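Local coordinates for protein beta-1,3-glucanosyltransferase (PDB 4WTP) that belongs to glycoside hydrolase family 17, whose members are carbohydrate-active enzymes built on a beta/alpha barrel, at residues 196-204 against 242-253; 224-232 against 273-281. All coordinates share one frame; numbering follows the deposited sequence. Where two conformers were deposited one is given.

Contact 1 of 2, residues 196-204 against 242-253; sequences IDNAADTLM and NENKYLHDVLCR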
ATOM      1  N   ILE A 196       5.540  -5.727 -20.482  1.00 11.21           N
ATOM      2  CA  ILE A 196       4.213  -5.323 -20.059  1.00 11.09           C
ATOM      3  C   ILE A 196       3.113  -6.384 -20.291  1.00 10.53           C
ATOM      4  O   ILE A 196       2.222  -6.580 -19.446  1.00 11.53           O
ATOM      5  CB  ILE A 196       3.846  -3.957 -20.680  1.00 10.34           C
ATOM      6  CG1 ILE A 196       2.465  -3.484 -20.188  1.00 10.47           C
ATOM      7  CG2 ILE A 196       3.951  -3.968 -22.224  1.00 11.60           C
ATOM      8  CD1 ILE A 196       2.332  -3.293 -18.675  1.00  9.91           C
ATOM      9  N   ASP A 197       3.138  -7.075 -21.429  1.00 12.85           N
ATOM     10  CA  ASP A 197       2.063  -8.017 -21.742  1.00 14.55           C
ATOM     11  C   ASP A 197       1.955  -9.149 -20.730  1.00 13.93           C
ATOM     12  O   ASP A 197       0.889  -9.773 -20.576  1.00 14.97           O
ATOM     13  CB  ASP A 197       2.255  -8.605 -23.150  1.00 16.51           C
ATOM     14  CG  ASP A 197       2.009  -7.617 -24.238  1.00 17.62           C
ATOM     15  OD1 ASP A 197       1.522  -6.514 -23.955  1.00 16.77           O
ATOM     16  OD2 ASP A 197       2.279  -7.976 -25.402  1.00 21.99           O
ATOM     17  N   ASN A 198       3.082  -9.440 -20.079  1.00 13.53           N
ATOM     18  CA  ASN A 198       3.185 -10.520 -19.117  1.00 14.13           C
ATOM     19  C   ASN A 198       3.118 -10.044 -17.644  1.00 12.76           C
ATOM     20  O   ASN A 198       3.175 -10.850 -16.751  1.00 13.57           O
ATOM     21  CB  ASN A 198       4.525 -11.285 -19.321  1.00 16.86           C
ATOM     22  CG  ASN A 198       4.821 -11.685 -20.771  1.00 20.06           C
ATOM     23  OD1 ASN A 198       3.970 -11.603 -21.636  0.35 18.31           O
ATOM     24  ND2 ASN A 198       6.058 -12.095 -21.029  0.79 19.96           N
ATOM     25  N   ALA A 199       3.007  -8.746 -17.406  1.00 11.39           N
ATOM     26  CA  ALA A 199       3.243  -8.220 -16.070  1.00 11.25           C
ATOM     27  C   ALA A 199       2.147  -8.591 -15.060  1.00 10.88           C
ATOM     28  O   ALA A 199       2.461  -9.068 -13.945  1.00 10.90           O
ATOM     29  CB  ALA A 199       3.444  -6.728 -16.149  1.00 11.51           C
ATOM     30  N   ALA A 200       0.877  -8.415 -15.425  1.00 10.58           N
ATOM     31  CA  ALA A 200      -0.200  -8.765 -14.504  1.00 11.06           C
ATOM     32  C   ALA A 200      -0.242 -10.267 -14.263  1.00 12.47           C
ATOM     33  O   ALA A 200      -0.584 -10.715 -13.151  1.00 12.76           O
ATOM     34  CB  ALA A 200      -1.519  -8.274 -15.030  1.00 12.25           C
ATOM     35  N   ASP A 201       0.113 -11.035 -15.287  1.00 12.81           N
ATOM     36  CA  ASP A 201       0.103 -12.482 -15.094  1.00 13.66           C
ATOM     37  C   ASP A 201       1.202 -12.870 -14.075  1.00 13.61           C
ATOM     38  O   ASP A 201       0.960 -13.726 -13.194  1.00 14.93           O
ATOM     39  CB  ASP A 201       0.272 -13.188 -16.431  1.00 16.55           C
ATOM     40  CG  ASP A 201      -0.935 -12.983 -17.371  1.00 20.74           C
ATOM     41  OD1 ASP A 201      -2.077 -12.719 -16.904  1.00 21.82           O
ATOM     42  OD2 ASP A 201      -0.733 -13.062 -18.596  1.00 24.62           O
ATOM     43  N   THR A 202       2.399 -12.270 -14.169  1.00 12.77           N
ATOM     44  CA  THR A 202       3.502 -12.517 -13.224  1.00 14.34           C
ATOM     45  C   THR A 202       3.073 -12.082 -11.826  1.00 12.72           C
ATOM     46  O   THR A 202       3.405 -12.754 -10.852  1.00 13.73           O
ATOM     47  CB  THR A 202       4.748 -11.717 -13.638  1.00 14.84           C
ATOM     48  OG1 THR A 202       5.219 -12.217 -14.889  1.00 16.98           O
ATOM     49  CG2 THR A 202       5.883 -11.814 -12.616  1.00 15.45           C
ATOM     50  N   LEU A 203       2.361 -10.952 -11.701  1.00 12.40           N
ATOM     51  CA  LEU A 203       1.861 -10.507 -10.406  1.00 11.00           C
ATOM     52  C   LEU A 203       1.025 -11.629  -9.779  1.00 11.85           C
ATOM     53  O   LEU A 203       1.157 -11.927  -8.610  1.00 12.08           O
ATOM     54  CB  LEU A 203       0.986  -9.268 -10.592  1.00 10.90           C
ATOM     55  CG  LEU A 203       0.346  -8.768  -9.294  1.00 11.04           C
ATOM     56  CD1 LEU A 203       1.415  -8.104  -8.438  1.00 12.03           C
ATOM     57  CD2 LEU A 203      -0.750  -7.765  -9.590  1.00 11.66           C
ATOM     58  N   MET A 204       0.167 -12.259 -10.571  0.53 12.98           N
ATOM     59  CA  MET A 204      -0.696 -13.312 -10.060  0.53 12.81           C
ATOM     60  C   MET A 204       0.081 -14.566  -9.650  0.53 13.69           C
ATOM     61  O   MET A 204      -0.264 -15.217  -8.650  0.53 13.83           O
ATOM     62  CB  MET A 204      -1.804 -13.642 -11.074  0.53 15.03           C
ATOM     63  CG  MET A 204      -2.931 -12.611 -11.145  0.53 20.10           C
ATOM     64  SD  MET A 204      -3.877 -12.404  -9.614  0.53 26.78           S
ATOM     65  CE  MET A 204      -3.702 -14.009  -8.850  0.53 14.01           C
ATOM     66  N   ASN A 242       1.644   1.845 -21.224  1.00  9.61           N
ATOM     67  CA  ASN A 242       1.970   0.670 -20.403  1.00  8.56           C
ATOM     68  C   ASN A 242       1.399   0.799 -19.011  1.00  7.94           C
ATOM     69  O   ASN A 242       0.893  -0.183 -18.463  1.00  8.46           O
ATOM     70  CB  ASN A 242       3.467   0.336 -20.405  1.00  8.43           C
ATOM     71  CG  ASN A 242       3.919  -0.253 -21.711  1.00  8.49           C
ATOM     72  OD1 ASN A 242       3.111  -0.521 -22.623  1.00 10.94           O
ATOM     73  ND2 ASN A 242       5.224  -0.472 -21.816  1.00  9.60           N
ATOM     74  N   GLU A 243       1.466   1.993 -18.398  1.00  7.71           N
ATOM     75  CA  GLU A 243       0.831   2.159 -17.098  1.00  7.73           C
ATOM     76  C   GLU A 243      -0.679   1.885 -17.238  1.00  8.21           C
ATOM     77  O   GLU A 243      -1.277   1.241 -16.396  1.00  8.57           O
ATOM     78  CB  GLU A 243       1.075   3.526 -16.461  1.00  8.57           C
ATOM     79  CG  GLU A 243       0.429   3.598 -15.086  1.00  8.71           C
ATOM     80  CD  GLU A 243       0.541   4.925 -14.371  1.00  9.72           C
ATOM     81  OE1 GLU A 243       0.976   5.935 -14.953  1.00  9.54           O
ATOM     82  OE2 GLU A 243       0.124   4.945 -13.188  1.00 11.29           O
ATOM     83  N   ASN A 244      -1.312   2.434 -18.276  1.00  8.90           N
ATOM     84  CA  ASN A 244      -2.740   2.219 -18.534  1.00  9.13           C
ATOM     85  C   ASN A 244      -3.072   0.739 -18.683  1.00  8.89           C
ATOM     86  O   ASN A 244      -4.018   0.254 -18.075  1.00  9.15           O
ATOM     87  CB  ASN A 244      -3.131   2.991 -19.805  1.00 10.67           C
ATOM     88  CG  ASN A 244      -4.633   3.136 -19.950  1.00 12.24           C
ATOM     89  OD1 ASN A 244      -5.316   3.513 -19.011  1.00 12.95           O
ATOM     90  ND2 ASN A 244      -5.127   2.853 -21.139  1.00 16.15           N
ATOM     91  N   LYS A 245      -2.267   0.025 -19.469  1.00  8.95           N
ATOM     92  CA  LYS A 245      -2.472  -1.409 -19.650  1.00  9.07           C
ATOM     93  C   LYS A 245      -2.320  -2.168 -18.319  1.00  8.32           C
ATOM     94  O   LYS A 245      -3.137  -3.038 -17.992  1.00  8.30           O
ATOM     95  CB  LYS A 245      -1.532  -1.957 -20.712  1.00  9.61           C
ATOM     96  CG  LYS A 245      -1.580  -3.467 -20.810  1.00 11.43           C
ATOM     97  CD  LYS A 245      -0.871  -4.003 -22.041  1.00 12.67           C
ATOM     98  CE  LYS A 245      -0.827  -5.527 -22.025  1.00 16.04           C
ATOM     99  NZ  LYS A 245      -2.102  -6.236 -21.713  1.00 18.68           N
ATOM    100  N   TYR A 246      -1.270  -1.844 -17.562  1.00  8.28           N
ATOM    101  CA  TYR A 246      -1.005  -2.546 -16.307  1.00  7.96           C
ATOM    102  C   TYR A 246      -2.155  -2.313 -15.338  1.00  8.27           C
ATOM    103  O   TYR A 246      -2.670  -3.234 -14.713  1.00  8.05           O
ATOM    104  CB  TYR A 246       0.309  -2.072 -15.672  1.00  7.82           C
ATOM    105  CG  TYR A 246       0.736  -2.969 -14.514  1.00  7.22           C
ATOM    106  CD1 TYR A 246       1.093  -4.289 -14.752  1.00  8.88           C
ATOM    107  CD2 TYR A 246       0.727  -2.512 -13.199  1.00  7.90           C
ATOM    108  CE1 TYR A 246       1.504  -5.124 -13.708  1.00  8.93           C
ATOM    109  CE2 TYR A 246       1.135  -3.329 -12.141  1.00  8.49           C
ATOM    110  CZ  TYR A 246       1.488  -4.638 -12.410  1.00  8.89           C
ATOM    111  OH  TYR A 246       1.894  -5.490 -11.403  1.00 10.37           O
ATOM    112  N   LEU A 247      -2.595  -1.058 -15.229  1.00  8.07           N
ATOM    113  CA  LEU A 247      -3.728  -0.707 -14.376  1.00  8.67           C
ATOM    114  C   LEU A 247      -4.967  -1.535 -14.766  1.00  8.71           C
ATOM    115  O   LEU A 247      -5.607  -2.163 -13.908  1.00  8.43           O
ATOM    116  CB  LEU A 247      -4.013   0.793 -14.539  1.00  9.12           C
ATOM    117  CG  LEU A 247      -5.214   1.303 -13.775  1.00 10.33           C
ATOM    118  CD1 LEU A 247      -5.038   1.129 -12.273  1.00 10.96           C
ATOM    119  CD2 LEU A 247      -5.470   2.755 -14.155  1.00 12.84           C
ATOM    120  N   HIS A 248      -5.306  -1.515 -16.058  1.00  8.77           N
ATOM    121  CA  HIS A 248      -6.490  -2.270 -16.497  1.00  8.95           C
ATOM    122  C   HIS A 248      -6.350  -3.744 -16.189  1.00  8.44           C
ATOM    123  O   HIS A 248      -7.303  -4.363 -15.704  1.00  8.70           O
ATOM    124  CB  HIS A 248      -6.691  -2.094 -17.994  1.00  9.83           C
ATOM    125  CG  HIS A 248      -7.070  -0.689 -18.405  1.00  9.94           C
ATOM    126  ND1 HIS A 248      -7.387  -0.359 -19.677  1.00 12.79           N
ATOM    127  CD2 HIS A 248      -7.170   0.463 -17.666  1.00 10.35           C
ATOM    128  CE1 HIS A 248      -7.664   0.948 -19.738  1.00 13.35           C
ATOM    129  NE2 HIS A 248      -7.560   1.449 -18.508  1.00 11.50           N
ATOM    130  N   ASP A 249      -5.186  -4.319 -16.481  1.00  8.35           N
ATOM    131  CA  ASP A 249      -4.998  -5.763 -16.331  1.00  8.79           C
ATOM    132  C   ASP A 249      -5.015  -6.183 -14.881  1.00  8.72           C
ATOM    133  O   ASP A 249      -5.642  -7.182 -14.541  1.00  9.32           O
ATOM    134  CB  ASP A 249      -3.679  -6.234 -16.946  1.00  9.85           C
ATOM    135  CG  ASP A 249      -3.644  -6.123 -18.449  1.00 11.30           C
ATOM    136  OD1 ASP A 249      -4.704  -5.910 -19.076  1.00 12.63           O
ATOM    137  OD2 ASP A 249      -2.533  -6.273 -19.010  1.00 12.14           O
ATOM    138  N   VAL A 250      -4.327  -5.441 -14.029  0.52  8.32           N
ATOM    139  CA  VAL A 250      -4.283  -5.832 -12.642  0.52  9.14           C
ATOM    140  C   VAL A 250      -5.658  -5.703 -11.978  0.52  8.41           C
ATOM    141  O   VAL A 250      -6.080  -6.575 -11.240  0.52  9.14           O
ATOM    142  CB  VAL A 250      -3.219  -5.026 -11.886  0.52  9.45           C
ATOM    143  CG1 VAL A 250      -3.355  -5.221 -10.395  0.52 10.02           C
ATOM    144  CG2 VAL A 250      -1.818  -5.435 -12.331  0.52  9.87           C
ATOM    145  N   LEU A 251      -6.373  -4.615 -12.270  1.00  7.90           N
ATOM    146  CA  LEU A 251      -7.726  -4.425 -11.726  1.00  9.01           C
ATOM    147  C   LEU A 251      -8.630  -5.563 -12.181  1.00  8.83           C
ATOM    148  O   LEU A 251      -9.445  -6.064 -11.407  1.00  9.50           O
ATOM    149  CB  LEU A 251      -8.311  -3.064 -12.125  1.00  9.53           C
ATOM    150  CG  LEU A 251      -7.684  -1.871 -11.403  1.00  8.81           C
ATOM    151  CD1 LEU A 251      -8.327  -0.615 -11.931  1.00 10.94           C
ATOM    152  CD2 LEU A 251      -7.871  -1.958  -9.896  1.00 10.30           C
ATOM    153  N   CYS A 252      -8.475  -5.985 -13.436  1.00  8.58           N
ATOM    154  CA  CYS A 252      -9.243  -7.119 -13.935  1.00  9.54           C
ATOM    155  C   CYS A 252      -8.930  -8.413 -13.184  1.00  9.74           C
ATOM    156  O   CYS A 252      -9.837  -9.107 -12.692  1.00 10.25           O
ATOM    157  CB  CYS A 252      -8.999  -7.316 -15.424  1.00 10.29           C
ATOM    158  SG  CYS A 252      -9.643  -8.862 -16.095  1.00 12.24           S
ATOM    159  N   ARG A 253      -7.649  -8.758 -13.096  1.00  9.69           N
ATOM    160  CA  ARG A 253      -7.241 -10.010 -12.456  1.00 10.48           C
ATOM    161  C   ARG A 253      -7.654 -10.094 -11.004  1.00  9.69           C
ATOM    162  O   ARG A 253      -8.117 -11.151 -10.570  1.00 11.28           O
ATOM    163  CB  ARG A 253      -5.748 -10.216 -12.613  1.00 11.99           C
ATOM    164  CG  ARG A 253      -5.231 -10.404 -14.025  1.00 14.90           C
ATOM    165  CD  ARG A 253      -6.035 -11.407 -14.838  1.00 18.15           C
ATOM    166  NE  ARG A 253      -5.396 -11.801 -16.091  1.00 21.72           N
ATOM    167  CZ  ARG A 253      -5.890 -12.712 -16.933  1.00 22.37           C
ATOM    168  NH1 ARG A 253      -7.036 -13.327 -16.662  1.00 24.66           N
ATOM    169  NH2 ARG A 253      -5.225 -13.014 -18.045  1.00 21.94           N
TER
HETATM  170  O   HOH W   1      -0.079  -6.982 -17.875  1.00 15.25           O
HETATM  171  O   HOH W   2      -1.442  -9.005 -21.801  1.00 24.95           O
HETATM  172  O   HOH W   3      -3.664  -9.862 -17.778  1.00 22.72           O
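Tyr246 pushes its ring into a hole lined by Ile196, Ala199, Ala200 and Leu203, a knob-into-hole contact that centres the packing of helix 196-204 on helix 242-253. CG lies anti to the backbone N (chi1 -169°), which swings the ring from the flank of its helix toward the other one. At the root of the side chain, CB meets the Ile196 methyl CD1 at 3.8 Å. Farther out, CE1 lies 3.5 Å from Ala199 CB, while Ala200 N comes to the ring edge near its plane; the small alanines leave the ring room to lie close to helix 196-204. At the tip, OH comes 3.9 Å from Leu203 CD2, while its polar partner is Thr224 OG1, so a hydroxyl among aliphatic carbons is still satisfied.

Ala200 is also small enough to set its CB 3.5 Å from Asp249 CB. The Asp249 carboxylate serves two partners: OD2 takes the Lys245 ammonium on its syn lone pair (NZ to OD2 2.7 Å) and a water that also joins Ile196 O to Ala200 N, taking the place of a direct bond between them. The extended Lys245 chain carries CE to 3.2 Å from Asp197 OD1; a bend at chi4 (48°) then turns NZ to Asp249, and NZ makes no salt bridge to Asp197. A second water links NZ to Asp197 O. Toward the C-terminal end, Arg253 NH2 forms a salt bridge to Asp201 OD1 at 3.4 Å, its hydrogen bond weak and bent, with Arg253 NH1 held by Gln256.

The axes, 9.0 Å apart and inclined by 31°, run the same way, as expected of successive outer helices flanking strand 219-223 in a beta/alpha barrel.

Contact 2 of 2, residues 224-232 against 273-281; sequences TGWPSAGGN and GGVEAHFGV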
ATOM      1  N   THR A 224       1.263  -2.625  -5.935  1.00  9.22           N
ATOM      2  CA  THR A 224       1.811  -2.906  -7.258  1.00  8.89           C
ATOM      3  C   THR A 224       1.424  -1.719  -8.137  1.00  8.91           C
ATOM      4  O   THR A 224       0.460  -1.003  -7.841  1.00  8.83           O
ATOM      5  CB  THR A 224       1.292  -4.214  -7.869  1.00  8.85           C
ATOM      6  OG1 THR A 224       2.131  -4.529  -8.978  1.00  9.60           O
ATOM      7  CG2 THR A 224      -0.141  -4.066  -8.397  1.00 10.64           C
ATOM      8  N   GLY A 225       2.201  -1.497  -9.188  1.00  8.62           N
ATOM      9  CA  GLY A 225       1.975  -0.370 -10.091  1.00  8.21           C
ATOM     10  C   GLY A 225       3.016  -0.394 -11.191  1.00  7.61           C
ATOM     11  O   GLY A 225       3.853  -1.302 -11.238  1.00  9.19           O
ATOM     12  N   TRP A 226       3.000   0.625 -12.054  1.00  7.80           N
ATOM     13  CA  TRP A 226       3.819   0.641 -13.252  1.00  7.86           C
ATOM     14  C   TRP A 226       4.047   2.103 -13.593  1.00  8.41           C
ATOM     15  O   TRP A 226       3.086   2.902 -13.628  1.00  9.20           O
ATOM     16  CB  TRP A 226       3.094  -0.059 -14.413  1.00  7.94           C
ATOM     17  CG  TRP A 226       3.979  -0.296 -15.595  1.00  7.82           C
ATOM     18  CD1 TRP A 226       4.383   0.633 -16.558  1.00  8.03           C
ATOM     19  CD2 TRP A 226       4.649  -1.548 -15.929  1.00  8.00           C
ATOM     20  NE1 TRP A 226       5.197   0.005 -17.481  1.00  8.12           N
ATOM     21  CE2 TRP A 226       5.384  -1.305 -17.153  1.00  8.64           C
ATOM     22  CE3 TRP A 226       4.655  -2.824 -15.389  1.00  8.93           C
ATOM     23  CZ2 TRP A 226       6.119  -2.295 -17.772  1.00  9.64           C
ATOM     24  CZ3 TRP A 226       5.434  -3.799 -16.011  1.00 10.24           C
ATOM     25  CH2 TRP A 226       6.138  -3.548 -17.183  1.00  9.81           C
ATOM     26  N   PRO A 227       5.290   2.497 -13.926  1.00  8.28           N
ATOM     27  CA  PRO A 227       5.583   3.910 -14.175  1.00  8.47           C
ATOM     28  C   PRO A 227       5.240   4.362 -15.591  1.00  8.42           C
ATOM     29  O   PRO A 227       5.350   3.621 -16.580  1.00  9.25           O
ATOM     30  CB  PRO A 227       7.098   3.996 -13.937  1.00  9.57           C
ATOM     31  CG  PRO A 227       7.595   2.661 -14.385  1.00  9.43           C
ATOM     32  CD  PRO A 227       6.516   1.687 -13.937  1.00  8.65           C
ATOM     33  N   SER A 228       4.814   5.617 -15.692  1.00  9.38           N
ATOM     34  CA  SER A 228       4.449   6.157 -17.016  1.00  9.60           C
ATOM     35  C   SER A 228       5.597   6.832 -17.780  1.00 10.84           C
ATOM     36  O   SER A 228       5.428   7.172 -18.934  1.00 12.38           O
ATOM     37  CB  SER A 228       3.301   7.144 -16.890  1.00  9.85           C
ATOM     38  OG  SER A 228       3.660   8.222 -16.050  1.00  9.76           O
ATOM     39  N   ALA A 229       6.734   7.044 -17.120  1.00 10.89           N
ATOM     40  CA  ALA A 229       7.897   7.697 -17.758  1.00 12.20           C
ATOM     41  C   ALA A 229       9.127   7.381 -16.959  1.00 12.06           C
ATOM     42  O   ALA A 229       9.045   6.823 -15.850  1.00 11.88           O
ATOM     43  CB  ALA A 229       7.698   9.211 -17.870  1.00 13.62           C
ATOM     44  N   GLY A 230      10.282   7.709 -17.534  1.00 13.65           N
ATOM     45  CA  GLY A 230      11.546   7.576 -16.826  1.00 15.52           C
ATOM     46  C   GLY A 230      12.446   6.490 -17.385  1.00 14.66           C
ATOM     47  O   GLY A 230      13.495   6.176 -16.817  1.00 19.19           O
ATOM     48  N   GLY A 231      12.046   5.881 -18.487  1.00 11.50           N
ATOM     49  CA  GLY A 231      12.923   4.975 -19.203  1.00 14.23           C
ATOM     50  C   GLY A 231      12.411   3.560 -19.278  1.00 13.27           C
ATOM     51  O   GLY A 231      11.293   3.301 -19.719  1.00 12.61           O
ATOM     52  N   ASN A 232      13.243   2.604 -18.875  1.00 14.39           N
ATOM     53  CA  ASN A 232      12.890   1.192 -18.932  1.00 13.01           C
ATOM     54  C   ASN A 232      13.748   0.445 -17.895  1.00 12.34           C
ATOM     55  O   ASN A 232      14.714   1.006 -17.352  1.00 14.91           O
ATOM     56  CB  ASN A 232      13.183   0.627 -20.340  1.00 13.72           C
ATOM     57  CG  ASN A 232      14.667   0.628 -20.657  1.00 15.30           C
ATOM     58  OD1 ASN A 232      15.290   1.687 -20.815  1.00 19.07           O
ATOM     59  ND2 ASN A 232      15.239  -0.553 -20.749  1.00 17.38           N
ATOM     60  N   GLY A 273      12.454  11.241  -8.152  1.00 24.99           N
ATOM     61  CA  GLY A 273      13.147  11.232  -9.440  1.00 26.83           C
ATOM     62  C   GLY A 273      12.990   9.982 -10.283  1.00 25.07           C
ATOM     63  O   GLY A 273      12.423   8.987  -9.817  1.00 23.53           O
ATOM     64  N   GLY A 274      13.475  10.046 -11.527  1.00 22.79           N
ATOM     65  CA  GLY A 274      13.480   8.928 -12.466  1.00 23.63           C
ATOM     66  C   GLY A 274      12.103   8.307 -12.598  1.00 19.94           C
ATOM     67  O   GLY A 274      11.094   9.016 -12.485  1.00 19.36           O
ATOM     68  N   VAL A 275      12.031   6.997 -12.857  0.76 19.04           N
ATOM     69  CA  VAL A 275      10.724   6.325 -12.993  0.76 16.07           C
ATOM     70  C   VAL A 275       9.942   6.419 -11.685  0.76 14.62           C
ATOM     71  O   VAL A 275       8.731   6.369 -11.714  0.76 15.07           O
ATOM     72  CB  VAL A 275      10.776   4.837 -13.485  0.76 14.61           C
ATOM     73  CG1 VAL A 275      11.275   4.721 -14.924  0.76 15.03           C
ATOM     74  CG2 VAL A 275      11.687   4.039 -12.584  0.76 16.48           C
ATOM     75  N   GLU A 276      10.625   6.530 -10.539  1.00 14.16           N
ATOM     76  CA  GLU A 276       9.916   6.544  -9.253  1.00 14.19           C
ATOM     77  C   GLU A 276       8.994   7.758  -9.099  1.00 13.05           C
ATOM     78  O   GLU A 276       8.086   7.775  -8.308  1.00 13.92           O
ATOM     79  CB  GLU A 276      10.882   6.410  -8.057  1.00 18.59           C
ATOM     80  CG  GLU A 276      11.603   5.082  -8.042  1.00 19.89           C
ATOM     81  CD  GLU A 276      12.485   4.947  -6.854  1.00 33.38           C
ATOM     82  OE1 GLU A 276      12.104   5.460  -5.796  1.00 33.38           O
ATOM     83  OE2 GLU A 276      13.554   4.363  -7.007  1.00 35.26           O
ATOM     84  N   ALA A 277       9.240   8.755  -9.927  1.00 13.30           N
ATOM     85  CA  ALA A 277       8.413   9.967  -9.943  1.00 12.91           C
ATOM     86  C   ALA A 277       7.160   9.849 -10.813  1.00 11.44           C
ATOM     87  O   ALA A 277       6.452  10.828 -11.011  1.00 12.53           O
ATOM     88  CB  ALA A 277       9.261  11.167 -10.364  1.00 15.26           C
ATOM     89  N   HIS A 278       6.893   8.668 -11.364  1.00 10.76           N
ATOM     90  CA  HIS A 278       5.832   8.486 -12.360  1.00  9.92           C
ATOM     91  C   HIS A 278       4.896   7.304 -12.114  1.00  9.34           C
ATOM     92  O   HIS A 278       4.306   6.791 -13.080  1.00  9.24           O
ATOM     93  CB  HIS A 278       6.464   8.357 -13.744  1.00 10.94           C
ATOM     94  CG  HIS A 278       7.244   9.587 -14.142  1.00 12.03           C
ATOM     95  ND1 HIS A 278       6.664  10.726 -14.598  1.00 12.73           N
ATOM     96  CD2 HIS A 278       8.592   9.837 -14.078  1.00 13.64           C
ATOM     97  CE1 HIS A 278       7.618  11.650 -14.844  1.00 14.70           C
ATOM     98  NE2 HIS A 278       8.797  11.098 -14.538  1.00 15.67           N
ATOM     99  N   PHE A 279       4.729   6.897 -10.847  1.00  9.64           N
ATOM    100  CA  PHE A 279       3.813   5.785 -10.496  1.00  9.42           C
ATOM    101  C   PHE A 279       2.378   6.213 -10.199  1.00  9.52           C
ATOM    102  O   PHE A 279       1.527   5.361  -9.957  1.00  9.59           O
ATOM    103  CB  PHE A 279       4.364   4.991  -9.309  1.00 10.59           C
ATOM    104  CG  PHE A 279       5.403   3.976  -9.675  1.00 10.42           C
ATOM    105  CD1 PHE A 279       5.031   2.703 -10.033  1.00  9.15           C
ATOM    106  CD2 PHE A 279       6.746   4.339  -9.758  1.00 12.50           C
ATOM    107  CE1 PHE A 279       5.987   1.746 -10.356  1.00  9.31           C
ATOM    108  CE2 PHE A 279       7.714   3.396 -10.094  1.00 13.30           C
ATOM    109  CZ  PHE A 279       7.347   2.106 -10.426  1.00 10.60           C
ATOM    110  N   GLY A 280       2.071   7.506 -10.221  1.00  9.62           N
ATOM    111  CA  GLY A 280       0.716   7.909  -9.898  1.00 10.05           C
ATOM    112  C   GLY A 280      -0.287   7.466 -10.934  1.00  9.38           C
ATOM    113  O   GLY A 280       0.015   7.366 -12.133  1.00 10.22           O
ATOM    114  N   VAL A 281      -1.508   7.240 -10.459  1.00  9.52           N
ATOM    115  CA  VAL A 281      -2.689   7.149 -11.329  1.00 10.57           C
ATOM    116  C   VAL A 281      -3.030   8.552 -11.854  1.00 11.35           C
ATOM    117  O   VAL A 281      -3.449   8.699 -12.995  1.00 13.17           O
ATOM    118  CB  VAL A 281      -3.883   6.531 -10.572  1.00 11.28           C
ATOM    119  CG1 VAL A 281      -5.136   6.578 -11.423  1.00 14.50           C
ATOM    120  CG2 VAL A 281      -3.569   5.083 -10.165  1.00 13.17           C
TER
HETATM  121  O   HOH W   4       1.145   2.711 -11.216  1.00 10.16           O
HETATM  122  O   HOH W   5      14.745   5.931 -14.451  1.00 22.87           O
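Gly225 leads the chain past Phe279 where two loops of the beta/alpha barrel meet, the one following strand 219-223 and the one following strand 262-263. Its carbonyl carbon lies at the edge of the Phe279 ring, a close passage that suits a residue without a side chain. The CB of Trp226 points away from 273-281, and NE1 bonds to Val237 O; its backbone N goes to a water at 2.9 Å that also reaches Phe279 O. Pro227 then covers the ring: CB sits over the Phe279 face, 4.1 Å from its centroid, in a CH-pi contact. Proline fits because its N, also over that face, has no hydrogen to satisfy; on another side its CB meets Val275 CB at 3.8 Å.

Ser228 supplies the direct backbone link, N to His278 O at 2.9 Å and nearly straight (161°), while its OG is held by Lys289. Next, Ala229 places CB over the centre of the His278 imidazole, 3.7 Å from the centroid; the ring is brought beneath it with CG beside the backbone N (chi1 -61°). Ala229 N and O are buried without a hydrogen-bond partner, and O receives a CA-H...O contact from Val275 CA.

Gly230 has positive phi and lies with its CA 4.1 Å from Val275 CA, a gap too small for a CB between them, while a water donates to Gly230 O at 2.7 Å.

How the contacts relate
The two contacts interleave along the chain: the loop 224-232 lies between the helices of contact 1, and 273-281 follows both. Their centres are 15 Å apart, yet they touch directly, since the tip of Tyr246 in contact 1 probably hydrogen-bonds to Thr224 in contact 2, OH to OG1 at 2.6 Å. Trp226 reinforces the join; its indole packs on Ile196, Ala199 and Asn242 and meets the Tyr246 ring at about 40°. Lys289 ties the parts further, pairing with Glu243, Ser228 and Gly280. Contact 1 belongs to the barrel's outer helices, contact 2 to loops leaving the C-terminal strand ends, the side where beta/alpha-barrel enzymes carry their active sites.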